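Side-chain contacts in CT253 (Chlamydia trachomatis serovar L2, PDB 6UXC), which is of unknown function but is probably a membrane-attached lipoprotein, made with a signal peptide and folded as a mixed sheet with helices packed on it: residues V120-I125 with S131-E136; L101-T106 with T164-M169; S46-R51 with R172-I177; H152-G155 with K159-D162. One frame throughout, in Å; residues are numbered along the deposited sequence.

Contact 1 (V120-I125 with S131-E136); sequences VRVFDI and SMIYQE
Val122 faces two residues at once, Ile133 and Tyr134, the mark of a classic beta bulge in this antiparallel hairpin. Val122 O takes a sound bond from Ile133 N (2.9 Å) and a weak one from Tyr134 N (3.4 Å), and beyond the bulge the register has moved by one residue. The extra residue is spent on apolar packing: CG1 of Val122 meets Ile133 CD1 at 3.9 Å, while its CG2 lies at the edge of the Tyr134 ring.

On the face carrying Arg121 and Phe123, Arg121 grips Gln135 side-on. Its extended chain lies beside that of Gln135, their planes 25° apart, and NE (2.7 Å) and NH2 (2.9 Å) both donate hydrogen bonds to Gln135 OE1; backbone oxygens of Phe74, Ser76 and Pro77 also bind the guanidinium. Met132 suits the neighbouring place because its flexible chain lays CG over the Phe123 ring, 4.2 Å from its centroid, with SD obliquely placed in a Met-aromatic contact; CE lies only approximately over the guanidinium.

Strand 113-124 is flanked on its other edge by strand 94-105, to which Arg121 and Phe123 bond through their backbones. Strand 131-143 is outermost in the sheet, and helix 165-184 covers Val120 and Tyr134.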
loop_
_atom_site.group_PDB
_atom_site.type_symbol
_atom_site.label_atom_id
_atom_site.label_comp_id
_atom_site.label_asym_id
_atom_site.label_seq_id
_atom_site.Cartn_x
_atom_site.Cartn_y
_atom_site.Cartn_z
ATOM N N VAL A 120 2.988 6.704 0.282
ATOM C CA VAL A 120 2.163 6.327 1.418
ATOM C C VAL A 120 1.626 7.596 2.054
ATOM O O VAL A 120 2.392 8.517 2.353
ATOM C CB VAL A 120 2.960 5.501 2.442
ATOM C CG1 VAL A 120 2.063 5.096 3.597
ATOM C CG2 VAL A 120 3.574 4.249 1.791
ATOM N N ARG A 121 0.314 7.635 2.269
ATOM C CA ARG A 121 -0.356 8.663 3.030
ATOM C C ARG A 121 -1.139 8.033 4.170
ATOM O O ARG A 121 -1.716 6.958 4.018
ATOM C CB ARG A 121 -1.307 9.459 2.157
ATOM C CG ARG A 121 -0.620 10.385 1.227
ATOM C CD ARG A 121 -1.591 10.957 0.253
ATOM N NE ARG A 121 -1.026 12.096 -0.451
ATOM C CZ ARG A 121 -1.721 12.878 -1.261
ATOM N NH1 ARG A 121 -2.994 12.600 -1.506
ATOM N NH2 ARG A 121 -1.143 13.940 -1.808
ATOM N N VAL A 122 -1.177 8.719 5.307
ATOM C CA VAL A 122 -2.104 8.371 6.380
ATOM C C VAL A 122 -2.898 9.618 6.715
ATOM O O VAL A 122 -2.322 10.693 6.904
ATOM C CB VAL A 122 -1.379 7.849 7.631
ATOM C CG1 VAL A 122 -2.402 7.499 8.698
ATOM C CG2 VAL A 122 -0.547 6.652 7.287
ATOM N N PHE A 123 -4.205 9.460 6.818
ATOM C CA PHE A 123 -5.109 10.541 7.180
ATOM C C PHE A 123 -5.731 10.227 8.529
ATOM O O PHE A 123 -6.082 9.075 8.791
ATOM C CB PHE A 123 -6.235 10.701 6.177
ATOM C CG PHE A 123 -5.801 11.173 4.803
ATOM C CD1 PHE A 123 -5.185 10.312 3.914
ATOM C CD2 PHE A 123 -5.995 12.501 4.438
ATOM C CE1 PHE A 123 -4.795 10.768 2.662
ATOM C CE2 PHE A 123 -5.623 12.950 3.205
ATOM C CZ PHE A 123 -5.020 12.083 2.313
ATOM N N ASP A 124 -5.904 11.256 9.351
ATOM C CA ASP A 124 -6.618 11.168 10.619
ATOM C C ASP A 124 -8.050 11.605 10.361
ATOM O O ASP A 124 -8.267 12.736 9.927
ATOM C CB ASP A 124 -5.963 12.086 11.647
ATOM C CG ASP A 124 -6.500 11.917 13.043
ATOM O OD1 ASP A 124 -7.581 11.323 13.256
ATOM O OD2 ASP A 124 -5.808 12.440 13.960
ATOM N N ILE A 125 -9.020 10.727 10.607
ATOM C CA ILE A 125 -10.413 11.093 10.368
ATOM C C ILE A 125 -11.221 11.139 11.669
ATOM O O ILE A 125 -12.462 11.082 11.652
ATOM C CB ILE A 125 -11.057 10.187 9.297
ATOM C CG1 ILE A 125 -11.093 8.724 9.727
ATOM C CG2 ILE A 125 -10.310 10.317 7.949
ATOM C CD1 ILE A 125 -12.002 7.874 8.869
ATOM N N SER A 131 -7.469 15.096 8.126
ATOM C CA SER A 131 -6.143 15.691 8.081
ATOM C C SER A 131 -5.141 14.656 7.623
ATOM O O SER A 131 -5.176 13.512 8.077
ATOM C CB SER A 131 -5.720 16.217 9.450
ATOM O OG SER A 131 -6.819 16.817 10.096
ATOM N N MET A 132 -4.238 15.059 6.743
ATOM C CA MET A 132 -3.143 14.190 6.331
ATOM C C MET A 132 -1.990 14.325 7.326
ATOM O O MET A 132 -1.388 15.400 7.429
ATOM C CB MET A 132 -2.672 14.544 4.921
ATOM C CG MET A 132 -1.772 13.487 4.343
ATOM S SD MET A 132 -1.162 13.744 2.659
ATOM C CE MET A 132 -2.623 14.048 1.696
ATOM N N ILE A 133 -1.657 13.231 8.025
ATOM C CA ILE A 133 -0.639 13.269 9.083
ATOM C C ILE A 133 0.692 12.661 8.661
ATOM O O ILE A 133 1.683 12.789 9.402
ATOM C CB ILE A 133 -1.123 12.568 10.369
ATOM C CG1 ILE A 133 -1.413 11.090 10.113
ATOM C CG2 ILE A 133 -2.358 13.287 10.906
ATOM C CD1 ILE A 133 -1.576 10.265 11.378
ATOM N N TYR A 134 0.752 12.002 7.510
ATOM C CA TYR A 134 1.970 11.382 7.028
ATOM C C TYR A 134 1.895 11.294 5.512
ATOM O O TYR A 134 0.848 10.904 4.959
ATOM C CB TYR A 134 2.139 9.989 7.636
ATOM C CG TYR A 134 3.283 9.205 7.066
ATOM C CD1 TYR A 134 4.586 9.692 7.141
ATOM C CD2 TYR A 134 3.084 7.956 6.485
ATOM C CE1 TYR A 134 5.642 8.976 6.618
ATOM C CE2 TYR A 134 4.140 7.236 5.965
ATOM C CZ TYR A 134 5.418 7.747 6.036
ATOM O OH TYR A 134 6.485 7.042 5.523
ATOM N N GLN A 135 2.999 11.658 4.859
ATOM C CA GLN A 135 3.141 11.452 3.421
ATOM C C GLN A 135 4.609 11.211 3.131
ATOM O O GLN A 135 5.453 12.035 3.505
ATOM C CB GLN A 135 2.656 12.653 2.614
ATOM C CG GLN A 135 2.835 12.484 1.108
ATOM C CD GLN A 135 2.290 13.651 0.333
ATOM O OE1 GLN A 135 1.293 13.527 -0.363
ATOM N NE2 GLN A 135 2.946 14.798 0.446
ATOM N N GLU A 136 4.910 10.112 2.453
ATOM C CA GLU A 136 6.290 9.818 2.117
ATOM C C GLU A 136 6.322 8.852 0.953
ATOM O O GLU A 136 5.471 7.968 0.844
ATOM C CB GLU A 136 7.039 9.226 3.311
ATOM C CG GLU A 136 8.546 9.020 3.063
ATOM C CD GLU A 136 9.280 8.505 4.294
ATOM O OE1 GLU A 136 8.626 8.212 5.313
ATOM O OE2 GLU A 136 10.533 8.405 4.248
#

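Contact 2 (L101-T106 with T164-M169); sequences LEQKTT and TPMGLM
Strand 94-105 of the mixed sheet and the first turn of helix 165-184 meet through a single glutamine, Gln103, whose amide is set against two methionines. The backbones stay well apart, with the CA atoms of Gln103 and Met166 9.5 Å from each other, and long side chains are what bridge such a gap. Gln103 holds CG anti to its own nitrogen (chi1 171°) and runs on extended, which carries the amide out from the strand to the helix.

There the two ends of the amide find different partners. NE2 makes a weak hydrogen bond to Met166 SD at 3.5 Å, with an N-H...S angle of 143°, and it also lies 3.6 Å from Met166 CE. The side chains of Gln103 and Met166 cross at about a right angle. OE1 touches the methyl of Met169, 3.4 Å from its CE, where the chain of Met169 bends at its second and third torsions. The stronger partner of OE1 is His170, one residue further along the same helix, so the oxygen is satisfied by a hydrogen bond beside its methyl contact.

The helix is one of those packed on the sheet, and it starts here with a proper N-cap: Thr164 OG1 accepts from Gly167 N at 3.1 Å. Threonine suits this place because its short side chain can put a hydroxyl against the amide three residues on. Methionine fits the facing surface, since its unbranched chain can bend to meet both amide and hydrocarbon. Met166 also touches Ile114 of strand 113-124, and Met169 reaches Ala140 and Gln142 of strand 131-143.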
loop_
_atom_site.group_PDB
_atom_site.type_symbol
_atom_site.label_atom_id
_atom_site.label_comp_id
_atom_site.label_asym_id
_atom_site.label_seq_id
_atom_site.Cartn_x
_atom_site.Cartn_y
_atom_site.Cartn_z
ATOM N N LEU A 101 3.592 4.364 -7.492
ATOM C CA LEU A 101 3.935 5.378 -8.481
ATOM C C LEU A 101 4.516 4.741 -9.744
ATOM O O LEU A 101 4.240 5.197 -10.871
ATOM C CB LEU A 101 4.909 6.393 -7.874
ATOM C CG LEU A 101 4.430 7.155 -6.637
ATOM C CD1 LEU A 101 5.538 8.085 -6.150
ATOM C CD2 LEU A 101 3.162 7.946 -6.912
ATOM N N GLU A 102 5.335 3.706 -9.578
ATOM C CA GLU A 102 5.901 2.997 -10.710
ATOM C C GLU A 102 6.506 1.690 -10.232
ATOM O O GLU A 102 6.881 1.544 -9.069
ATOM C CB GLU A 102 6.965 3.845 -11.426
ATOM C CG GLU A 102 8.321 3.838 -10.743
ATOM C CD GLU A 102 9.371 4.683 -11.458
ATOM O OE1 GLU A 102 9.126 5.154 -12.586
ATOM O OE2 GLU A 102 10.454 4.871 -10.875
ATOM N N GLN A 103 6.552 0.734 -11.140
ATOM C CA GLN A 103 7.446 -0.406 -11.024
ATOM C C GLN A 103 8.157 -0.529 -12.357
ATOM O O GLN A 103 7.502 -0.585 -13.403
ATOM C CB GLN A 103 6.695 -1.701 -10.679
ATOM C CG GLN A 103 7.602 -2.913 -10.780
ATOM C CD GLN A 103 7.055 -4.131 -10.049
ATOM O OE1 GLN A 103 7.074 -4.188 -8.810
ATOM N NE2 GLN A 103 6.602 -5.114 -10.802
ATOM N N LYS A 104 9.488 -0.559 -12.323
ATOM C CA LYS A 104 10.274 -0.489 -13.538
ATOM C C LYS A 104 11.496 -1.378 -13.421
ATOM O O LYS A 104 11.959 -1.698 -12.330
ATOM C CB LYS A 104 10.727 0.947 -13.820
ATOM C CG LYS A 104 11.633 1.515 -12.741
ATOM C CD LYS A 104 12.143 2.901 -13.108
ATOM N N THR A 105 12.050 -1.728 -14.578
ATOM C CA THR A 105 13.376 -2.308 -14.671
ATOM C C THR A 105 14.331 -1.314 -15.330
ATOM O O THR A 105 13.943 -0.230 -15.774
ATOM C CB THR A 105 13.368 -3.612 -15.474
ATOM O OG1 THR A 105 12.919 -3.340 -16.809
ATOM C CG2 THR A 105 12.492 -4.657 -14.824
ATOM N N THR A 106 15.589 -1.723 -15.432
ATOM C CA THR A 106 16.638 -0.883 -15.994
ATOM C C THR A 106 17.609 -1.713 -16.823
ATOM O O THR A 106 17.248 -2.761 -17.356
ATOM C CB THR A 106 17.412 -0.168 -14.890
ATOM O OG1 THR A 106 18.068 -1.144 -14.076
ATOM C CG2 THR A 106 16.466 0.640 -14.021
ATOM N N THR A 164 12.329 -14.558 -6.052
ATOM C CA THR A 164 12.607 -13.866 -7.296
ATOM C C THR A 164 13.008 -12.429 -7.011
ATOM O O THR A 164 12.765 -11.917 -5.916
ATOM C CB THR A 164 11.381 -13.860 -8.198
ATOM O OG1 THR A 164 10.361 -13.057 -7.576
ATOM C CG2 THR A 164 10.895 -15.284 -8.433
ATOM N N PRO A 165 13.624 -11.752 -7.982
ATOM C CA PRO A 165 14.038 -10.374 -7.720
ATOM C C PRO A 165 12.851 -9.487 -7.386
ATOM O O PRO A 165 12.921 -8.664 -6.462
ATOM C CB PRO A 165 14.744 -9.974 -9.027
ATOM C CG PRO A 165 15.343 -11.260 -9.498
ATOM C CD PRO A 165 14.243 -12.267 -9.220
ATOM N N MET A 166 11.741 -9.659 -8.099
ATOM C CA MET A 166 10.587 -8.827 -7.808
ATOM C C MET A 166 10.040 -9.136 -6.419
ATOM O O MET A 166 9.624 -8.228 -5.704
ATOM C CB MET A 166 9.497 -9.045 -8.847
ATOM C CG MET A 166 8.329 -8.076 -8.669
ATOM S SD MET A 166 6.916 -8.441 -9.681
ATOM C CE MET A 166 7.622 -8.531 -11.324
ATOM N N GLY A 167 9.990 -10.417 -6.051
ATOM C CA GLY A 167 9.383 -10.801 -4.784
ATOM C C GLY A 167 10.210 -10.355 -3.595
ATOM O O GLY A 167 9.666 -9.914 -2.579
ATOM N N LEU A 168 11.531 -10.451 -3.718
ATOM C CA LEU A 168 12.429 -9.940 -2.683
ATOM C C LEU A 168 12.218 -8.444 -2.498
ATOM O O LEU A 168 12.120 -7.942 -1.369
ATOM C CB LEU A 168 13.872 -10.234 -3.090
ATOM C CG LEU A 168 14.294 -11.700 -3.053
ATOM C CD1 LEU A 168 15.595 -11.960 -3.832
ATOM C CD2 LEU A 168 14.479 -12.119 -1.608
ATOM N N MET A 169 12.155 -7.718 -3.617
ATOM C CA MET A 169 11.954 -6.277 -3.592
ATOM C C MET A 169 10.612 -5.932 -2.959
ATOM O O MET A 169 10.535 -5.085 -2.056
ATOM C CB MET A 169 12.052 -5.736 -5.022
ATOM C CG MET A 169 12.039 -4.231 -5.149
ATOM S SD MET A 169 10.382 -3.603 -5.427
ATOM C CE MET A 169 10.081 -4.133 -7.120
#

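Contact 3 (S46-R51 with R172-I177); sequences SEEISR and RLFREI
Helix segments 46-51 and 172-177 run in roughly the same direction, their axes 9.8 Å apart at closest approach and crossing at -47°. Ile49 and Phe174 mark the nearest point of the backbones, with CA atoms 6.1 Å apart, and the side chains that meet cluster about it. Phe174 has the largest share of the interface, with Ile49 close behind. The aliphatic part of Glu48 lies across one face of the Phe174 ring, CB standing 3.7 Å from the centroid and 24° off the normal, a CH-pi contact displaced toward the CE2 side.

A glutamate can serve here because its methylene groups do the packing while its carboxylate turns to polar partners. The chain bends at chi2, and the carboxylate plane ends up 16° from that of the ring; OE1 forms a salt bridge with Arg52 and OE2 a hydrogen bond with Trp156. Around the same aromatic, Ile49 sends CG1 to Phe174 CD1 at 4.1 Å, the two side chains crossing nearly at right angles.

This is helix-on-helix packing, and the inner side of each helix continues it onto the mixed sheet: Ile49 rests on Met23 and Val26 of strand 19-28, Ile177 on Val118 and Val120 of strand 113-124. The two isoleucines close the interface on that side, CD1 of Ile49 meeting CD1 of Ile177 at 4.1 Å. Branched aliphatic residues suit a place walled by helix and strand alike, as they offer methyl groups in more than one direction. Phe45, from the same helix as Ile49, adds an edge-to-face contact to the Phe174 ring.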
loop_
_atom_site.group_PDB
_atom_site.type_symbol
_atom_site.label_atom_id
_atom_site.label_comp_id
_atom_site.label_asym_id
_atom_site.label_seq_id
_atom_site.Cartn_x
_atom_site.Cartn_y
_atom_site.Cartn_z
ATOM N N SER A 46 -2.439 -4.522 -2.545
ATOM C CA SER A 46 -3.538 -4.370 -1.593
ATOM C C SER A 46 -3.586 -5.527 -0.612
ATOM O O SER A 46 -3.747 -5.330 0.603
ATOM C CB SER A 46 -4.867 -4.271 -2.332
ATOM O OG SER A 46 -4.957 -3.084 -3.092
ATOM N N GLU A 47 -3.490 -6.747 -1.124
ATOM C CA GLU A 47 -3.599 -7.905 -0.254
ATOM C C GLU A 47 -2.415 -7.990 0.698
ATOM O O GLU A 47 -2.581 -8.271 1.892
ATOM C CB GLU A 47 -3.694 -9.183 -1.073
ATOM C CG GLU A 47 -3.778 -10.387 -0.142
ATOM C CD GLU A 47 -4.097 -11.672 -0.857
ATOM O OE1 GLU A 47 -3.521 -12.709 -0.485
ATOM O OE2 GLU A 47 -4.905 -11.635 -1.803
ATOM N N GLU A 48 -1.200 -7.773 0.183
ATOM C CA GLU A 48 -0.019 -7.964 1.009
ATOM C C GLU A 48 0.080 -6.895 2.093
ATOM O O GLU A 48 0.489 -7.191 3.222
ATOM C CB GLU A 48 1.234 -7.976 0.130
ATOM C CG GLU A 48 1.355 -9.216 -0.777
ATOM C CD GLU A 48 1.585 -10.510 0.002
ATOM O OE1 GLU A 48 2.131 -10.453 1.132
ATOM O OE2 GLU A 48 1.227 -11.589 -0.507
ATOM N N ILE A 49 -0.298 -5.659 1.778
ATOM C CA ILE A 49 -0.315 -4.635 2.815
ATOM C C ILE A 49 -1.448 -4.906 3.786
ATOM O O ILE A 49 -1.273 -4.802 5.005
ATOM C CB ILE A 49 -0.412 -3.226 2.200
ATOM C CG1 ILE A 49 0.842 -2.947 1.380
ATOM C CG2 ILE A 49 -0.591 -2.200 3.297
ATOM C CD1 ILE A 49 0.660 -1.805 0.375
ATOM N N SER A 50 -2.609 -5.289 3.270
ATOM C CA SER A 50 -3.728 -5.588 4.160
ATOM C C SER A 50 -3.386 -6.726 5.106
ATOM O O SER A 50 -3.664 -6.647 6.306
ATOM C CB SER A 50 -4.987 -5.906 3.339
ATOM O OG SER A 50 -6.076 -6.327 4.197
ATOM N N ARG A 51 -2.768 -7.798 4.598
ATOM C CA ARG A 51 -2.411 -8.901 5.479
ATOM C C ARG A 51 -1.484 -8.435 6.603
ATOM O O ARG A 51 -1.573 -8.902 7.743
ATOM C CB ARG A 51 -1.749 -10.037 4.696
ATOM C CG ARG A 51 -2.713 -10.894 3.912
ATOM C CD ARG A 51 -1.973 -11.947 3.095
ATOM N NE ARG A 51 -2.877 -12.759 2.297
ATOM C CZ ARG A 51 -3.482 -13.859 2.735
ATOM N NH1 ARG A 51 -3.298 -14.286 3.967
ATOM N NH2 ARG A 51 -4.276 -14.536 1.926
ATOM N N ARG A 172 10.494 -6.398 0.962
ATOM C CA ARG A 172 11.130 -5.345 1.753
ATOM C C ARG A 172 10.274 -4.084 1.740
ATOM O O ARG A 172 10.130 -3.407 2.769
ATOM C CB ARG A 172 12.540 -5.046 1.233
ATOM C CG ARG A 172 13.576 -6.111 1.581
ATOM C CD ARG A 172 15.004 -5.545 1.514
ATOM N NE ARG A 172 15.202 -4.860 0.249
ATOM C CZ ARG A 172 15.536 -5.472 -0.885
ATOM N NH1 ARG A 172 15.758 -6.786 -0.896
ATOM N NH2 ARG A 172 15.675 -4.764 -1.999
ATOM N N LEU A 173 9.701 -3.760 0.583
ATOM C CA LEU A 173 8.855 -2.583 0.465
ATOM C C LEU A 173 7.600 -2.705 1.322
ATOM O O LEU A 173 7.220 -1.742 2.005
ATOM C CB LEU A 173 8.510 -2.373 -1.003
ATOM C CG LEU A 173 7.732 -1.127 -1.383
ATOM C CD1 LEU A 173 8.414 0.151 -0.923
ATOM C CD2 LEU A 173 7.538 -1.123 -2.898
ATOM N N PHE A 174 6.931 -3.869 1.300
ATOM C CA PHE A 174 5.727 -4.027 2.114
ATOM C C PHE A 174 6.075 -3.890 3.591
ATOM O O PHE A 174 5.335 -3.264 4.357
ATOM C CB PHE A 174 5.065 -5.384 1.891
ATOM C CG PHE A 174 4.628 -5.641 0.485
ATOM C CD1 PHE A 174 4.150 -4.639 -0.318
ATOM C CD2 PHE A 174 4.671 -6.926 -0.019
ATOM C CE1 PHE A 174 3.746 -4.899 -1.615
ATOM C CE2 PHE A 174 4.250 -7.188 -1.321
ATOM C CZ PHE A 174 3.797 -6.180 -2.101
ATOM N N ARG A 175 7.203 -4.474 4.001
ATOM C CA ARG A 175 7.622 -4.364 5.393
ATOM C C ARG A 175 7.840 -2.910 5.787
ATOM O O ARG A 175 7.392 -2.484 6.858
ATOM C CB ARG A 175 8.899 -5.156 5.617
ATOM C CG ARG A 175 8.738 -6.650 5.603
ATOM C CD ARG A 175 10.117 -7.250 5.727
ATOM N NE ARG A 175 10.134 -8.700 5.623
ATOM C CZ ARG A 175 11.087 -9.391 5.006
ATOM N NH1 ARG A 175 12.094 -8.767 4.404
ATOM N NH2 ARG A 175 11.023 -10.712 4.974
ATOM N N GLU A 176 8.472 -2.123 4.910
ATOM C CA GLU A 176 8.743 -0.725 5.233
ATOM C C GLU A 176 7.461 0.089 5.273
ATOM O O GLU A 176 7.308 0.979 6.122
ATOM C CB GLU A 176 9.713 -0.087 4.233
ATOM C CG GLU A 176 10.114 1.345 4.663
ATOM C CD GLU A 176 11.227 1.991 3.818
ATOM O OE1 GLU A 176 12.122 2.633 4.413
ATOM O OE2 GLU A 176 11.204 1.896 2.586
ATOM N N ILE A 177 6.541 -0.180 4.348
ATOM C CA ILE A 177 5.291 0.566 4.315
ATOM C C ILE A 177 4.569 0.405 5.648
ATOM O O ILE A 177 4.125 1.381 6.265
ATOM C CB ILE A 177 4.418 0.098 3.141
ATOM C CG1 ILE A 177 4.989 0.587 1.799
ATOM C CG2 ILE A 177 3.010 0.577 3.334
ATOM C CD1 ILE A 177 4.379 -0.132 0.602
#

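Contact 4 (H152-G155 with K159-D162); sequences HRYG and KNFD
Tyr154 and Asn160 cross at a slant, the plane of the phenol ring turned 70° from that of the amide. They touch at the CD1-CE1 part of the ring: Asn160 CB lies 3.7 Å from Tyr154 CD1, and OD1 of the asparagine is 3.8 Å from both CD1 and CE1 of the tyrosine. Asparagine suits an exposed position, since its CB can lie against the aromatic while the amide is at the surface. Arg153, the residue before Tyr154, places CG, the last atom modelled of that side chain, over the centre of a face of the same phenol ring, 3.5 Å above its plane.

Within this contact Phe161 meets backbone atoms. A first torsion of 177° swings the ring away from the residue's own N, and it passes alongside the peptide between Tyr154 and Gly155. Tyr154 O lies in the plane of the ring at its edge, 3.3 Å from Phe161 CD1, and Gly155 O is equally close to Phe161 CB. Gly155 thus meets Phe161 with its backbone, its O against CB and its C near the ring. The ring continues to an edge-to-face contact with Trp39 and to Met166 of helix 165-184, which joins this loop to the helix that follows it.

The chemistry is therefore mostly van der Waals packing around backbone oxygens. Gly155 O has a hydrogen bond from Ser158 OG, but Tyr154 O is buried without a conventional partner; the C-H groups at the Phe161 ring edge and at Phe161 CA, which carry slight positive charge, probably give it modest electrostatic compensation.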
loop_
_atom_site.group_PDB
_atom_site.type_symbol
_atom_site.label_atom_id
_atom_site.label_comp_id
_atom_site.label_asym_id
_atom_site.label_seq_id
_atom_site.Cartn_x
_atom_site.Cartn_y
_atom_site.Cartn_z
ATOM N N HIS A 152 5.823 -16.249 -14.522
ATOM C CA HIS A 152 4.737 -17.202 -14.699
ATOM C C HIS A 152 4.999 -18.503 -13.944
ATOM O O HIS A 152 4.080 -19.048 -13.318
ATOM C CB HIS A 152 4.503 -17.409 -16.203
ATOM C CG HIS A 152 4.090 -16.148 -16.911
ATOM N ND1 HIS A 152 4.993 -15.182 -17.309
ATOM C CD2 HIS A 152 2.866 -15.674 -17.254
ATOM C CE1 HIS A 152 4.349 -14.181 -17.881
ATOM N NE2 HIS A 152 3.055 -14.455 -17.860
ATOM N N ARG A 153 6.243 -18.986 -13.917
ATOM C CA ARG A 153 6.566 -20.139 -13.076
ATOM C C ARG A 153 6.594 -19.758 -11.597
ATOM O O ARG A 153 6.163 -20.539 -10.734
ATOM C CB ARG A 153 7.915 -20.726 -13.500
ATOM C CG ARG A 153 8.261 -22.026 -12.790
ATOM N N TYR A 154 7.096 -18.569 -11.281
ATOM C CA TYR A 154 7.347 -18.160 -9.899
ATOM C C TYR A 154 6.705 -16.812 -9.623
ATOM O O TYR A 154 7.344 -15.885 -9.130
ATOM C CB TYR A 154 8.845 -18.078 -9.611
ATOM C CG TYR A 154 9.651 -19.291 -10.020
ATOM C CD1 TYR A 154 9.469 -20.523 -9.387
ATOM C CD2 TYR A 154 10.620 -19.204 -11.001
ATOM C CE1 TYR A 154 10.210 -21.625 -9.747
ATOM C CE2 TYR A 154 11.375 -20.314 -11.365
ATOM C CZ TYR A 154 11.165 -21.514 -10.729
ATOM O OH TYR A 154 11.901 -22.615 -11.091
ATOM N N GLY A 155 5.426 -16.685 -9.972
ATOM C CA GLY A 155 4.701 -15.448 -9.778
ATOM C C GLY A 155 4.049 -15.380 -8.402
ATOM O O GLY A 155 4.104 -16.319 -7.617
ATOM N N LYS A 159 5.072 -20.716 -4.573
ATOM C CA LYS A 159 5.947 -20.919 -3.421
ATOM C C LYS A 159 7.151 -19.988 -3.468
ATOM O O LYS A 159 7.497 -19.342 -2.470
ATOM C CB LYS A 159 6.409 -22.377 -3.373
ATOM N N ASN A 160 7.789 -19.888 -4.628
ATOM C CA ASN A 160 9.116 -19.309 -4.734
ATOM C C ASN A 160 9.108 -17.858 -5.178
ATOM O O ASN A 160 10.172 -17.321 -5.503
ATOM C CB ASN A 160 9.960 -20.133 -5.702
ATOM C CG ASN A 160 10.029 -21.579 -5.307
ATOM O OD1 ASN A 160 9.641 -22.461 -6.071
ATOM N ND2 ASN A 160 10.511 -21.835 -4.095
ATOM N N PHE A 161 7.945 -17.201 -5.204
ATOM C CA PHE A 161 7.932 -15.801 -5.615
ATOM C C PHE A 161 8.859 -14.977 -4.734
ATOM O O PHE A 161 9.556 -14.071 -5.214
ATOM C CB PHE A 161 6.509 -15.236 -5.563
ATOM C CG PHE A 161 6.424 -13.785 -5.906
ATOM C CD1 PHE A 161 6.833 -13.346 -7.157
ATOM C CD2 PHE A 161 5.920 -12.851 -5.004
ATOM C CE1 PHE A 161 6.768 -12.011 -7.514
ATOM C CE2 PHE A 161 5.848 -11.510 -5.359
ATOM C CZ PHE A 161 6.261 -11.088 -6.607
ATOM N N ASP A 162 8.866 -15.255 -3.436
ATOM C CA ASP A 162 9.653 -14.449 -2.519
ATOM C C ASP A 162 11.156 -14.611 -2.745
ATOM O O ASP A 162 11.937 -13.860 -2.149
ATOM C CB ASP A 162 9.250 -14.799 -1.078
ATOM C CG ASP A 162 7.793 -14.408 -0.743
ATOM O OD1 ASP A 162 7.129 -13.711 -1.549
ATOM O OD2 ASP A 162 7.308 -14.800 0.345
#

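How the contacts relate
Contact 3 lies nearest the centre of the chain and is buried and largely apolar, whereas contact 4, in the loop before helix 165-184, is farthest out and rests on backbone oxygens against a ring. Contact 2 is also buried, but around an amide, one sulfur and a methionine methyl. Contact 1, partly buried, alone has a ladder of backbone hydrogen bonds, as neighbouring strands must. Contacts 2 and 3 share helix 165-184, and contact 1 meets contact 3 where Val120 packs on Ile177. Contacts 2 and 4 touch through Met166 and Gly167 against Phe161, while contacts 1 and 4 stand on opposite sides of the chain's centre.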